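Local coordinates for protein N-acetylglucosamine-6-phosphate deacetylase (Thermotoga maritima, PDB 1O12) that probably deacetylates N-acetylglucosamine 6-phosphate in carbohydrate metabolism, with the help of one bound divalent metal cation per subunit, at residues Lys160-Ala165 with Ile182-Gly187; Ala92-Thr97 with Val124-Pro129; Asp22-Glu27 with Arg342-Glu347; Val52-Phe57 with Glu324-Ser329. All blocks are in the same frame, centred on the assembly; numbering follows the deposited sequence.

Contact 1. Residues Lys160-Ala165 with Ile182-Gly187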
loop_
_atom_site.group_PDB
_atom_site.type_symbol
_atom_site.label_atom_id
_atom_site.label_comp_id
_atom_site.label_asym_id
_atom_site.label_seq_id
_atom_site.Cartn_x
_atom_site.Cartn_y
_atom_site.Cartn_z
ATOM N N LYS A 160 -14.026 22.784 14.201
ATOM C CA LYS A 160 -14.312 21.392 14.479
ATOM C C LYS A 160 -13.208 20.488 14.018
ATOM O O LYS A 160 -13.074 19.373 14.503
ATOM C CB LYS A 160 -15.615 20.971 13.809
ATOM C CG LYS A 160 -16.841 21.629 14.444
ATOM C CD LYS A 160 -17.022 21.224 15.899
ATOM C CE LYS A 160 -18.112 22.052 16.606
ATOM N NZ LYS A 160 -18.241 21.773 18.072
HETATM N N MSE A 161 -12.403 20.981 13.088
HETATM C CA MSE A 161 -11.327 20.188 12.530
HETATM C C MSE A 161 -10.189 21.098 12.115
HETATM O O MSE A 161 -10.397 22.261 11.791
HETATM C CB MSE A 161 -11.841 19.403 11.330
HETATM C CG MSE A 161 -10.844 18.453 10.779
HETATM SE SE MSE A 161 -11.596 17.259 9.449
HETATM C CE MSE A 161 -12.559 16.004 10.590
ATOM N N LEU A 162 -8.984 20.567 12.092
ATOM C CA LEU A 162 -7.845 21.386 11.742
ATOM C C LEU A 162 -6.814 20.553 11.022
ATOM O O LEU A 162 -6.410 19.514 11.534
ATOM C CB LEU A 162 -7.254 21.933 13.035
ATOM C CG LEU A 162 -6.005 22.796 13.232
ATOM C CD1 LEU A 162 -4.848 22.331 12.357
ATOM C CD2 LEU A 162 -6.378 24.208 12.993
ATOM N N THR A 163 -6.381 20.993 9.845
ATOM C CA THR A 163 -5.339 20.257 9.122
ATOM C C THR A 163 -3.957 20.918 9.290
ATOM O O THR A 163 -3.752 22.077 8.904
ATOM C CB THR A 163 -5.635 20.148 7.618
ATOM O OG1 THR A 163 -6.800 19.355 7.426
ATOM C CG2 THR A 163 -4.458 19.485 6.889
ATOM N N PHE A 164 -3.012 20.156 9.844
ATOM C CA PHE A 164 -1.647 20.636 10.090
ATOM C C PHE A 164 -0.533 19.690 9.588
ATOM O O PHE A 164 -0.761 18.490 9.310
ATOM C CB PHE A 164 -1.449 20.842 11.583
ATOM C CG PHE A 164 -1.219 19.560 12.331
ATOM C CD1 PHE A 164 0.053 19.238 12.804
ATOM C CD2 PHE A 164 -2.261 18.643 12.505
ATOM C CE1 PHE A 164 0.283 18.031 13.431
ATOM C CE2 PHE A 164 -2.040 17.413 13.138
ATOM C CZ PHE A 164 -0.768 17.107 13.602
ATOM N N ALA A 165 0.677 20.244 9.488
ATOM C CA ALA A 165 1.844 19.472 9.069
ATOM C C ALA A 165 2.689 19.207 10.323
ATOM O O ALA A 165 3.321 20.106 10.829
ATOM C CB ALA A 165 2.635 20.261 8.033
ATOM N N ILE A 182 -12.103 19.534 18.806
ATOM C CA ILE A 182 -11.528 19.784 17.493
ATOM C C ILE A 182 -10.715 18.544 17.069
ATOM O O ILE A 182 -9.885 18.057 17.836
ATOM C CB ILE A 182 -10.610 21.030 17.516
ATOM C CG1 ILE A 182 -11.418 22.264 17.929
ATOM C CG2 ILE A 182 -9.950 21.214 16.156
ATOM C CD1 ILE A 182 -10.620 23.562 17.931
ATOM N N VAL A 183 -10.990 18.021 15.873
ATOM C CA VAL A 183 -10.272 16.859 15.364
ATOM C C VAL A 183 -9.033 17.330 14.585
ATOM O O VAL A 183 -9.144 18.195 13.714
ATOM C CB VAL A 183 -11.162 15.999 14.387
ATOM C CG1 VAL A 183 -10.312 14.887 13.745
ATOM C CG2 VAL A 183 -12.367 15.384 15.123
ATOM N N LEU A 184 -7.859 16.788 14.913
ATOM C CA LEU A 184 -6.633 17.137 14.187
ATOM C C LEU A 184 -6.445 16.223 12.968
ATOM O O LEU A 184 -6.781 15.052 13.007
ATOM C CB LEU A 184 -5.406 17.014 15.098
ATOM C CG LEU A 184 -5.294 18.071 16.196
ATOM C CD1 LEU A 184 -3.949 17.911 16.901
ATOM C CD2 LEU A 184 -5.423 19.481 15.577
ATOM N N SER A 185 -5.912 16.751 11.883
ATOM C CA SER A 185 -5.708 15.930 10.695
ATOM C C SER A 185 -4.390 16.317 10.026
ATOM O O SER A 185 -4.114 17.499 9.842
ATOM C CB SER A 185 -6.885 16.105 9.701
ATOM O OG SER A 185 -6.952 15.023 8.760
ATOM N N ALA A 186 -3.579 15.335 9.662
ATOM C CA ALA A 186 -2.287 15.620 9.038
ATOM C C ALA A 186 -2.446 15.764 7.535
ATOM O O ALA A 186 -3.146 14.972 6.890
ATOM C CB ALA A 186 -1.289 14.512 9.360
ATOM N N GLY A 187 -1.797 16.793 6.995
ATOM C CA GLY A 187 -1.836 17.078 5.575
ATOM C C GLY A 187 -0.916 18.242 5.249
ATOM O O GLY A 187 -0.547 19.020 6.140
#

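Contact 2. Residues Ala92-Thr97 with Val124-Pro129. With FE (Fe (III) ion), chain C.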
loop_
_atom_site.group_PDB
_atom_site.type_symbol
_atom_site.label_atom_id
_atom_site.label_comp_id
_atom_site.label_asym_id
_atom_site.label_seq_id
_atom_site.Cartn_x
_atom_site.Cartn_y
_atom_site.Cartn_z
ATOM N N ALA A 92 -17.546 23.879 6.735
ATOM C CA ALA A 92 -17.115 24.940 5.827
ATOM C C ALA A 92 -15.616 25.015 6.079
ATOM O O ALA A 92 -15.178 25.313 7.167
ATOM C CB ALA A 92 -17.800 26.241 6.198
ATOM N N THR A 93 -14.836 24.727 5.058
ATOM C CA THR A 93 -13.390 24.661 5.170
ATOM C C THR A 93 -12.687 25.894 4.668
ATOM O O THR A 93 -13.004 26.418 3.608
ATOM C CB THR A 93 -12.882 23.414 4.396
ATOM O OG1 THR A 93 -13.748 22.310 4.703
ATOM C CG2 THR A 93 -11.443 23.054 4.783
ATOM N N THR A 94 -11.711 26.349 5.430
ATOM C CA THR A 94 -10.955 27.532 5.057
ATOM C C THR A 94 -9.673 27.131 4.349
ATOM O O THR A 94 -9.375 25.945 4.183
ATOM C CB THR A 94 -10.556 28.309 6.307
ATOM O OG1 THR A 94 -9.770 27.455 7.156
ATOM C CG2 THR A 94 -11.795 28.764 7.075
ATOM N N VAL A 95 -8.922 28.130 3.905
ATOM C CA VAL A 95 -7.616 27.882 3.310
ATOM C C VAL A 95 -6.667 28.729 4.172
ATOM O O VAL A 95 -7.130 29.403 5.085
ATOM C CB VAL A 95 -7.561 28.319 1.834
ATOM C CG1 VAL A 95 -8.378 27.369 0.997
ATOM C CG2 VAL A 95 -8.077 29.735 1.680
ATOM N N SER A 96 -5.360 28.682 3.926
ATOM C CA SER A 96 -4.436 29.500 4.712
ATOM C C SER A 96 -4.835 30.976 4.579
ATOM O O SER A 96 -5.148 31.468 3.483
ATOM C CB SER A 96 -2.999 29.306 4.242
ATOM O OG SER A 96 -2.556 28.001 4.560
ATOM N N THR A 97 -4.832 31.673 5.709
ATOM C CA THR A 97 -5.232 33.064 5.703
ATOM C C THR A 97 -4.768 33.799 6.963
ATOM O O THR A 97 -3.968 33.275 7.742
ATOM C CB THR A 97 -6.782 33.143 5.535
ATOM O OG1 THR A 97 -7.153 34.471 5.139
ATOM C CG2 THR A 97 -7.506 32.726 6.846
ATOM N N VAL A 124 -16.447 24.748 11.434
ATOM C CA VAL A 124 -15.425 25.144 10.506
ATOM C C VAL A 124 -14.210 24.248 10.519
ATOM O O VAL A 124 -13.730 23.869 11.582
ATOM C CB VAL A 124 -15.000 26.594 10.802
ATOM C CG1 VAL A 124 -13.728 26.966 10.016
ATOM C CG2 VAL A 124 -16.155 27.520 10.442
ATOM N N HIS A 125 -13.735 23.904 9.324
ATOM C CA HIS A 125 -12.534 23.077 9.168
ATOM C C HIS A 125 -11.449 24.036 8.715
ATOM O O HIS A 125 -11.524 24.642 7.624
ATOM C CB HIS A 125 -12.746 21.963 8.131
ATOM C CG HIS A 125 -11.508 21.184 7.805
ATOM N ND1 HIS A 125 -11.522 20.089 6.961
ATOM C CD2 HIS A 125 -10.216 21.358 8.175
ATOM C CE1 HIS A 125 -10.291 19.626 6.824
ATOM N NE2 HIS A 125 -9.479 20.377 7.548
ATOM N N LEU A 126 -10.464 24.195 9.597
ATOM C CA LEU A 126 -9.360 25.097 9.348
ATOM C C LEU A 126 -8.207 24.350 8.682
ATOM O O LEU A 126 -7.399 23.685 9.354
ATOM C CB LEU A 126 -8.906 25.756 10.669
ATOM C CG LEU A 126 -9.904 26.618 11.473
ATOM C CD1 LEU A 126 -9.342 26.931 12.847
ATOM C CD2 LEU A 126 -10.179 27.911 10.753
ATOM N N GLU A 127 -8.171 24.451 7.354
ATOM C CA GLU A 127 -7.131 23.829 6.549
ATOM C C GLU A 127 -6.052 24.884 6.402
ATOM O O GLU A 127 -6.199 25.829 5.644
ATOM C CB GLU A 127 -7.656 23.451 5.162
ATOM C CG GLU A 127 -6.814 22.369 4.471
ATOM C CD GLU A 127 -6.960 22.369 2.971
ATOM O OE1 GLU A 127 -8.088 22.306 2.440
ATOM O OE2 GLU A 127 -5.924 22.435 2.300
ATOM N N GLY A 128 -4.959 24.713 7.120
ATOM C CA GLY A 128 -3.922 25.716 7.074
ATOM C C GLY A 128 -4.282 26.640 8.228
ATOM O O GLY A 128 -5.369 26.512 8.786
ATOM N N PRO A 129 -3.445 27.622 8.566
ATOM C CA PRO A 129 -2.164 27.967 7.946
ATOM C C PRO A 129 -0.932 27.261 8.514
ATOM O O PRO A 129 0.184 27.567 8.100
ATOM C CB PRO A 129 -2.094 29.469 8.166
ATOM C CG PRO A 129 -2.627 29.568 9.619
ATOM C CD PRO A 129 -3.794 28.579 9.638
HETATM FE FE FE C . -5.381 21.142 0.609
HETATM O O HOH W 1 -6.903 28.681 7.933
#

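Contact 3. Residues Asp22-Glu27 with Arg342-Glu347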
loop_
_atom_site.group_PDB
_atom_site.type_symbol
_atom_site.label_atom_id
_atom_site.label_comp_id
_atom_site.label_asym_id
_atom_site.label_seq_id
_atom_site.Cartn_x
_atom_site.Cartn_y
_atom_site.Cartn_z
ATOM N N ASP A 22 -27.522 0.501 6.676
ATOM C CA ASP A 22 -26.856 0.894 7.906
ATOM C C ASP A 22 -25.404 0.355 7.836
ATOM O O ASP A 22 -25.164 -0.788 7.439
ATOM C CB ASP A 22 -27.592 0.311 9.128
ATOM C CG ASP A 22 -27.014 0.797 10.451
ATOM O OD1 ASP A 22 -27.207 1.975 10.790
ATOM O OD2 ASP A 22 -26.349 0.005 11.146
ATOM N N PRO A 23 -24.426 1.173 8.226
ATOM C CA PRO A 23 -23.003 0.827 8.222
ATOM C C PRO A 23 -22.699 -0.381 9.080
ATOM O O PRO A 23 -21.711 -1.068 8.859
ATOM C CB PRO A 23 -22.332 2.045 8.833
ATOM C CG PRO A 23 -23.356 3.136 8.713
ATOM C CD PRO A 23 -24.651 2.443 8.923
ATOM N N ILE A 24 -23.532 -0.626 10.081
ATOM C CA ILE A 24 -23.269 -1.727 10.995
ATOM C C ILE A 24 -24.186 -2.928 10.857
ATOM O O ILE A 24 -23.739 -4.063 10.883
ATOM C CB ILE A 24 -23.302 -1.215 12.456
ATOM C CG1 ILE A 24 -22.106 -0.290 12.698
ATOM C CG2 ILE A 24 -23.240 -2.377 13.436
ATOM C CD1 ILE A 24 -22.142 0.371 14.052
ATOM N N ASP A 25 -25.471 -2.670 10.701
ATOM C CA ASP A 25 -26.427 -3.736 10.577
ATOM C C ASP A 25 -26.567 -4.244 9.150
ATOM O O ASP A 25 -27.303 -5.190 8.903
ATOM C CB ASP A 25 -27.788 -3.277 11.142
ATOM C CG ASP A 25 -27.718 -2.948 12.627
ATOM O OD1 ASP A 25 -26.994 -3.672 13.364
ATOM O OD2 ASP A 25 -28.380 -1.978 13.065
ATOM N N GLY A 26 -25.877 -3.635 8.198
ATOM C CA GLY A 26 -25.991 -4.119 6.827
ATOM C C GLY A 26 -27.129 -3.483 6.045
ATOM O O GLY A 26 -27.709 -2.476 6.482
ATOM N N GLU A 27 -27.440 -4.058 4.883
ATOM C CA GLU A 27 -28.503 -3.546 4.034
ATOM C C GLU A 27 -29.666 -4.525 3.929
ATOM O O GLU A 27 -29.462 -5.714 3.809
ATOM C CB GLU A 27 -27.961 -3.225 2.650
ATOM C CG GLU A 27 -27.075 -4.295 2.133
ATOM C CD GLU A 27 -26.197 -3.801 1.032
ATOM O OE1 GLU A 27 -26.680 -3.733 -0.113
ATOM O OE2 GLU A 27 -25.031 -3.458 1.323
ATOM N N ARG A 342 -25.572 10.010 14.654
ATOM C CA ARG A 342 -25.652 10.360 13.240
ATOM C C ARG A 342 -24.945 9.220 12.499
ATOM O O ARG A 342 -24.328 8.377 13.131
ATOM C CB ARG A 342 -24.909 11.673 13.005
ATOM C CG ARG A 342 -25.681 12.758 12.313
ATOM C CD ARG A 342 -26.778 13.314 13.181
ATOM N NE ARG A 342 -26.283 14.025 14.361
ATOM C CZ ARG A 342 -25.565 15.143 14.325
ATOM N NH1 ARG A 342 -25.244 15.688 13.156
ATOM N NH2 ARG A 342 -25.183 15.726 15.459
ATOM N N GLY A 343 -25.053 9.191 11.174
ATOM C CA GLY A 343 -24.388 8.167 10.376
ATOM C C GLY A 343 -24.966 6.774 10.535
ATOM O O GLY A 343 -24.317 5.774 10.246
ATOM N N ARG A 344 -26.209 6.710 10.983
ATOM C CA ARG A 344 -26.860 5.438 11.201
ATOM C C ARG A 344 -28.340 5.517 10.871
ATOM O O ARG A 344 -28.925 6.602 10.798
ATOM C CB ARG A 344 -26.728 5.036 12.680
ATOM C CG ARG A 344 -25.294 4.835 13.194
ATOM C CD ARG A 344 -24.698 3.569 12.614
ATOM N NE ARG A 344 -25.461 2.354 12.924
ATOM C CZ ARG A 344 -25.578 1.800 14.138
ATOM N NH1 ARG A 344 -24.984 2.353 15.199
ATOM N NH2 ARG A 344 -26.267 0.660 14.284
ATOM N N ILE A 345 -28.915 4.343 10.644
ATOM C CA ILE A 345 -30.337 4.182 10.425
ATOM C C ILE A 345 -30.639 3.073 11.405
ATOM O O ILE A 345 -30.770 1.912 11.026
ATOM C CB ILE A 345 -30.743 3.681 9.028
ATOM C CG1 ILE A 345 -30.364 4.704 7.950
ATOM C CG2 ILE A 345 -32.277 3.472 9.015
ATOM C CD1 ILE A 345 -30.922 4.360 6.553
ATOM N N ALA A 346 -30.707 3.454 12.672
ATOM C CA ALA A 346 -30.985 2.540 13.768
ATOM C C ALA A 346 -31.851 3.257 14.816
ATOM O O ALA A 346 -31.771 4.468 15.003
ATOM C CB ALA A 346 -29.656 2.069 14.402
ATOM N N GLU A 347 -32.673 2.499 15.512
ATOM C CA GLU A 347 -33.521 3.073 16.536
ATOM C C GLU A 347 -32.742 3.851 17.594
ATOM O O GLU A 347 -31.747 3.370 18.131
ATOM C CB GLU A 347 -34.350 1.969 17.171
ATOM C CG GLU A 347 -35.518 1.606 16.288
ATOM C CD GLU A 347 -36.175 0.297 16.655
ATOM O OE1 GLU A 347 -36.194 -0.019 17.874
ATOM O OE2 GLU A 347 -36.680 -0.392 15.723
HETATM O O HOH W 2 -30.729 -0.645 12.104
#

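Contact 4. Residues Val52-Phe57 with Glu324-Ser329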
loop_
_atom_site.group_PDB
_atom_site.type_symbol
_atom_site.label_atom_id
_atom_site.label_comp_id
_atom_site.label_asym_id
_atom_site.label_seq_id
_atom_site.Cartn_x
_atom_site.Cartn_y
_atom_site.Cartn_z
ATOM N N VAL A 52 -33.189 3.455 -2.377
ATOM C CA VAL A 52 -32.205 3.211 -1.330
ATOM C C VAL A 52 -32.310 4.308 -0.296
ATOM O O VAL A 52 -32.551 5.459 -0.636
ATOM C CB VAL A 52 -30.748 3.191 -1.902
ATOM C CG1 VAL A 52 -29.762 2.801 -0.812
ATOM C CG2 VAL A 52 -30.661 2.235 -3.073
ATOM N N LEU A 53 -32.153 3.943 0.967
ATOM C CA LEU A 53 -32.197 4.921 2.058
ATOM C C LEU A 53 -30.876 4.767 2.798
ATOM O O LEU A 53 -30.529 3.661 3.236
ATOM C CB LEU A 53 -33.336 4.630 3.023
ATOM C CG LEU A 53 -33.618 5.777 4.001
ATOM C CD1 LEU A 53 -34.353 6.869 3.256
ATOM C CD2 LEU A 53 -34.474 5.310 5.199
HETATM N N MSE A 54 -30.133 5.860 2.921
HETATM C CA MSE A 54 -28.846 5.826 3.607
HETATM C C MSE A 54 -28.747 6.976 4.609
HETATM O O MSE A 54 -29.544 7.926 4.561
HETATM C CB MSE A 54 -27.694 5.990 2.606
HETATM C CG MSE A 54 -27.722 5.101 1.378
HETATM SE SE MSE A 54 -26.157 5.467 0.201
HETATM C CE MSE A 54 -24.764 4.825 1.453
ATOM N N PRO A 55 -27.764 6.906 5.526
ATOM C CA PRO A 55 -27.575 7.974 6.521
ATOM C C PRO A 55 -27.196 9.241 5.742
ATOM O O PRO A 55 -26.557 9.143 4.702
ATOM C CB PRO A 55 -26.408 7.461 7.369
ATOM C CG PRO A 55 -26.563 5.972 7.265
ATOM C CD PRO A 55 -26.868 5.772 5.796
ATOM N N GLY A 56 -27.615 10.410 6.219
ATOM C CA GLY A 56 -27.284 11.643 5.526
ATOM C C GLY A 56 -25.770 11.765 5.346
ATOM O O GLY A 56 -25.017 11.558 6.284
ATOM N N PHE A 57 -25.332 12.081 4.132
ATOM C CA PHE A 57 -23.915 12.223 3.835
ATOM C C PHE A 57 -23.312 13.322 4.696
ATOM O O PHE A 57 -24.017 14.239 5.131
ATOM C CB PHE A 57 -23.710 12.565 2.362
ATOM C CG PHE A 57 -24.212 11.501 1.422
ATOM C CD1 PHE A 57 -24.656 11.834 0.141
ATOM C CD2 PHE A 57 -24.240 10.159 1.816
ATOM C CE1 PHE A 57 -25.119 10.851 -0.729
ATOM C CE2 PHE A 57 -24.702 9.167 0.955
ATOM C CZ PHE A 57 -25.141 9.510 -0.313
ATOM N N GLU A 324 -20.811 -0.460 2.540
ATOM C CA GLU A 324 -19.490 0.121 2.698
ATOM C C GLU A 324 -19.461 1.596 2.324
ATOM O O GLU A 324 -18.655 2.365 2.876
ATOM C CB GLU A 324 -18.476 -0.616 1.827
ATOM C CG GLU A 324 -18.134 -2.022 2.284
ATOM C CD GLU A 324 -17.482 -2.783 1.161
ATOM O OE1 GLU A 324 -18.190 -3.023 0.165
ATOM O OE2 GLU A 324 -16.276 -3.119 1.247
ATOM N N LEU A 325 -20.319 1.968 1.370
ATOM C CA LEU A 325 -20.433 3.336 0.905
ATOM C C LEU A 325 -21.002 4.199 2.013
ATOM O O LEU A 325 -20.744 5.395 2.049
ATOM C CB LEU A 325 -21.359 3.439 -0.294
ATOM C CG LEU A 325 -20.775 3.347 -1.699
ATOM C CD1 LEU A 325 -21.936 3.508 -2.702
ATOM C CD2 LEU A 325 -19.711 4.409 -1.906
ATOM N N ALA A 326 -21.784 3.599 2.903
ATOM C CA ALA A 326 -22.333 4.349 4.017
ATOM C C ALA A 326 -21.217 4.726 4.997
ATOM O O ALA A 326 -21.268 5.780 5.653
ATOM C CB ALA A 326 -23.392 3.534 4.740
ATOM N N LYS A 327 -20.203 3.873 5.103
ATOM C CA LYS A 327 -19.134 4.163 6.042
ATOM C C LYS A 327 -18.283 5.298 5.524
ATOM O O LYS A 327 -17.979 6.233 6.256
ATOM C CB LYS A 327 -18.285 2.933 6.270
ATOM C CG LYS A 327 -19.049 1.779 6.863
ATOM C CD LYS A 327 -18.094 0.618 7.091
ATOM C CE LYS A 327 -18.726 -0.477 7.902
ATOM N NZ LYS A 327 -17.668 -1.441 8.320
ATOM N N VAL A 328 -17.934 5.221 4.241
ATOM C CA VAL A 328 -17.112 6.241 3.634
ATOM C C VAL A 328 -17.840 7.550 3.372
ATOM O O VAL A 328 -17.208 8.601 3.317
ATOM C CB VAL A 328 -16.470 5.741 2.310
ATOM C CG1 VAL A 328 -15.706 4.452 2.578
ATOM C CG2 VAL A 328 -17.529 5.547 1.198
ATOM N N SER A 329 -19.160 7.501 3.225
ATOM C CA SER A 329 -19.893 8.729 2.959
ATOM C C SER A 329 -20.461 9.407 4.200
ATOM O O SER A 329 -20.834 10.568 4.129
ATOM C CB SER A 329 -21.008 8.513 1.937
ATOM O OG SER A 329 -21.987 7.637 2.451
HETATM O O HOH W 3 -24.247 7.185 4.443
#

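Contact 1. Residues Lys160-Ala165 with Ile182-Gly187
T163 and S185 are paired in two neighbouring parallel strands, 160-164 and 183-186, whose axes approach to 4.6 Å and cross at -25°. Five backbone bonds join the segments: L162 N donates to V183 O and L162 O accepts from S185 N, F164 does the same between S185 O and G187 N, and K160 O receives V183 N at 2.8 Å. The C-terminal end is packed densely. With T163 CG2 anti to the backbone N, this methyl lies 3.6 Å from S185 O and 3.8 Å from G187 N, where a side chain on residue 187 would collide with it. F164 CG stands between its backbone N and carbonyl carbon (chi1 78°), and the ring passes obliquely by the chain, CD2 3.4 Å from S185 O and CE2 3.9 Å from L184 CB. L162 CB and L184 CD2 touch at 4.0 Å on the same apolar face. The other end is looser: the K160 side chain sets out away from the other strand, and K160 and V183 are partly exposed. Selenomethionine M161 lies beside V183, CE 4.0 Å from V183 CG1. T163 OG1 is bonded to H125 NE2 and T208 OG1, and S185 OG to R206 NH1 and T208 OG1. An alanine in place of T163 would probably leave H125 NE2 and T208 OG1 without this hydroxyl and open a gap beside G187. The pair thus has an oily face of L162, L184 and F164, and one whose buried hydroxyls form a polar network near the iron ligands E127 and H188.

Contact 2. Residues Ala92-Thr97 with Val124-Pro129
The iron site of this amidohydrolase barrel takes one ligand from the meeting of A92-T97 with V124-P129, the two strand ends of the beta-alpha-beta unit 87-93, 99-115, 121-127. E127 OE2 binds the iron at 2.2 Å, with H188 and H209 as the other protein ligands. E127 CG, anti to the backbone N (chi1 -159°), and the extended chain beyond it carry the carboxylate to the metal. E127 CB rests 3.2 Å from T94 O. Behind it the strands pair in parallel: H125 N reaches A92 O at 3.0 Å, and T94 N reaches H125 O at 2.8 Å. T93 CG2 sits over one face of the H125 ring, a CH-pi contact 3.8 Å from the centroid and 22° off the normal. A water accepts from T94 OG1 and donates to V95 O and to G128 O, the carbonyl of the cis peptide to P129. H125 ND1 is bonded to P60 O. A phenylalanine in place of H125 would probably leave P60 O and T163 OG1 without these ring nitrogens. E127 OE1 and OE2 also accept from H61 NE2 and H139 NE2, so the carboxylate that carries the metal is held at both oxygens.

Contact 3. Residues Asp22-Glu27 with Arg342-Glu347
D22 OD1 is gripped by two donors of R342-E347: I345 N comes to its anti lone pair at 2.9 Å, almost straight at 174°, and R344 NE to its syn lone pair at 2.8 Å. D22 OD2 holds three more. R344 NH2 meets it on the syn side at 3.2 Å, D25 N uses its anti lone pair at 2.9 Å, and I24 N comes from above the carboxylate plane. R344 thus grips side-on, one nitrogen to each oxygen, although the carboxylate and guanidinium planes are 51° apart; its chain bends at chi2 and chi3 to do so. The bond from I24 N makes an Asx turn, and with the one from D25 N an Asx motif, at the tip of the hairpin formed by strands 18-22 and 26-35. I24 CD1 lies over the centre of one guanidinium face, 3.6 Å above it. D25 OD2 adds a longer salt bridge to R344 NH2 at 3.6 Å, near the plane, and shares a water with I345 O. Beside the salt bridge, P23 CG abuts G343 O at 3.2 Å, while P23 and I24 also pack on Y331 of helix 322-336. I345 turns its side chain to I20, L53 and P55. One buried carboxylate with five donors ties the hairpin tip to the loop between helix 322-336 and strand 353-356, and the positive charge of R344 is likely to stabilise D22 as an anion.

Contact 4. Residues Val52-Phe57 with Glu324-Ser329
Strand 52-55 passes helix 324-329 with their axes 8.7 Å apart at closest and their directions 36° apart, and the chains come nearest, CA to CA, at F57 and S329. Helix 322-336 here covers strand 52-59, which pairs with strands 87-93 and 353-356. Selenomethionine M54 bridges the gap with its terminal methyl: the bend at chi3 (66°) puts CE 3.5 Å from A326 N, 3.8 Å from A326 CB and 4.1 Å from L325 CB. P55 CD adds a lighter touch on A326 CB. Further along, F57 lays CD2 3.4 Å from S329 OG, the hydroxyl approaching the ring obliquely. S329 OG donates back to L325 O at 2.6 Å, and S329 N reaches that same oxygen from the opposite face of the carbonyl plane. A water at the edge of the F57 ring, near its plane, donates to P55 O and to S329 OG, at 3.0 Å in each case. Apolar neighbours include V354, touched by M54 and F57, and the ring of F307. No direct hydrogen bond joins strand and helix; carbon packing and the F57-S329 contact do, while S329 OG and P55 O find partners in the helix's own carbonyl and a bridging water.

Overall arrangement
The four contacts fall into two groups. Contacts 1 and 2, centres 10 Å apart, lie on neighbouring strands of the barrel, 159-164 in contact 1 and 121-127 in contact 2, joined by K160 N to V124 O at 2.8 Å; contact 2 supplies one of the three iron ligands, and the T163 side chain of contact 1 lies about 7 Å from the metal. Contacts 3 and 4, centres 9 Å apart, pack together through P55, whose CB is 3.7 Å from R344 N, and both lie away from the annotated sites. Contacts 1 and 2 lie opposite contact 4 across the chain's centre. Strand 52-59 of contact 4 neighbours strand 87-93 of contact 2, linking the groups although the centres of contacts 2 and 4 are 26 Å apart.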